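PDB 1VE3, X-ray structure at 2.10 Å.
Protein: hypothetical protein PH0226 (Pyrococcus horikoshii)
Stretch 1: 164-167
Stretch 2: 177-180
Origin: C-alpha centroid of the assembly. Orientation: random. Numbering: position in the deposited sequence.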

# COMPACT_ATOMS: atom_id res chain seq x y z
N ILE A 164 -3.58 17.66 -9.24
CA ILE A 164 -3.62 17.78 -10.69
C ILE A 164 -4.26 19.10 -11.11
O ILE A 164 -5.42 19.37 -10.81
CB ILE A 164 -4.41 16.62 -11.33
CG1 ILE A 164 -4.60 16.88 -12.83
CG2 ILE A 164 -5.75 16.45 -10.63
CD1 ILE A 164 -5.42 15.83 -13.54
N SER A 165 -3.49 19.92 -11.83
CA SER A 165 -3.98 21.22 -12.27
C SER A 165 -4.55 21.23 -13.68
O SER A 165 -5.55 21.90 -13.94
CB SER A 165 -2.86 22.26 -12.17
OG SER A 165 -1.73 21.90 -12.94
N LYS A 166 -3.95 20.48 -14.60
CA LYS A 166 -4.44 20.47 -15.97
C LYS A 166 -4.28 19.14 -16.70
O LYS A 166 -3.41 18.33 -16.36
CB LYS A 166 -3.74 21.58 -16.75
CG LYS A 166 -4.43 22.00 -18.04
CD LYS A 166 -3.74 23.22 -18.65
CE LYS A 166 -4.48 23.73 -19.88
NZ LYS A 166 -3.82 24.94 -20.45
N VAL A 167 -5.12 18.92 -17.71
CA VAL A 167 -5.09 17.70 -18.52
C VAL A 167 -5.24 18.09 -19.99
O VAL A 167 -6.33 18.41 -20.45
CB VAL A 167 -6.23 16.74 -18.15
CG1 VAL A 167 -6.18 15.51 -19.03
CG2 VAL A 167 -6.13 16.34 -16.70
N VAL A 177 -0.89 15.38 -21.79
CA VAL A 177 -0.03 16.09 -20.85
C VAL A 177 -0.83 16.35 -19.58
O VAL A 177 -1.91 16.94 -19.63
CB VAL A 177 0.42 17.45 -21.42
CG1 VAL A 177 1.31 18.16 -20.42
CG2 VAL A 177 1.15 17.25 -22.73
N ILE A 178 -0.30 15.89 -18.46
CA ILE A 178 -0.95 16.10 -17.17
C ILE A 178 -0.03 16.95 -16.31
O ILE A 178 1.14 16.61 -16.11
CB ILE A 178 -1.23 14.77 -16.43
CG1 ILE A 178 -2.28 13.96 -17.19
CG2 ILE A 178 -1.73 15.06 -15.01
CD1 ILE A 178 -2.59 12.63 -16.54
N GLU A 179 -0.55 18.07 -15.82
CA GLU A 179 0.24 18.97 -14.98
C GLU A 179 -0.14 18.75 -13.52
O GLU A 179 -1.32 18.65 -13.19
CB GLU A 179 -0.03 20.42 -15.37
CG GLU A 179 0.69 21.44 -14.52
CD GLU A 179 0.27 22.86 -14.83
OE1 GLU A 179 0.78 23.78 -14.16
OE2 GLU A 179 -0.56 23.06 -15.74
N PHE A 180 0.86 18.67 -12.65
CA PHE A 180 0.62 18.47 -11.23
C PHE A 180 0.86 19.75 -10.43
O PHE A 180 1.81 20.48 -10.69
CB PHE A 180 1.53 17.35 -10.69
CG PHE A 180 1.21 16.00 -11.25
CD1 PHE A 180 1.63 15.64 -12.53
CD2 PHE A 180 0.48 15.08 -10.51
CE1 PHE A 180 1.32 14.39 -13.06
CE2 PHE A 180 0.16 13.83 -11.03
CZ PHE A 180 0.58 13.49 -12.31

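The two stretches run antiparallel, their end-to-end CA vectors 165° apart, and bury 331 Å² between them. Val177 contributes mainly backbone: its O lies 3.5 Å from Val167 CA, with an angle of 137° at the hydrogen, a CA-H...O contact, while the nearest approach of its side chain to stretch 1 is Val177 CB to Val167 C, 5.9 Å.

Ile178 pairs with Val167 in a non-hydrogen-bonded bridge (CA to CA, 4.6 Å), and both side chains lie on the same face of the sheet. Its CA approaches Lys166 O at 3.4 Å, and its CG2 meets Ile164 CG1 at 4.0 Å, an apolar contact suited to a buried branched residue.

Glu179 is the centre of the contact, with 74 Å² covered. Its N donates to Lys166 O (2.9 Å, 167°). Its O accepts from Ser165 N at 2.9 Å and 151°, whereas the bond from Lys166 N to that same O, at 3.5 Å, is weak despite its 167° angle. Ser165 OG, with chi1 p, adds another weak bond to Glu179 O at 3.3 Å. The extended Glu179 side chain shares a face with Lys166, whose all-t chain leads its amine away; Lys166 CB lies 3.7 Å from Glu179 OE2.

At Phe180 the backbones remain close, CA to Ile164 CA being 4.3 Å, but CA-to-CB points away.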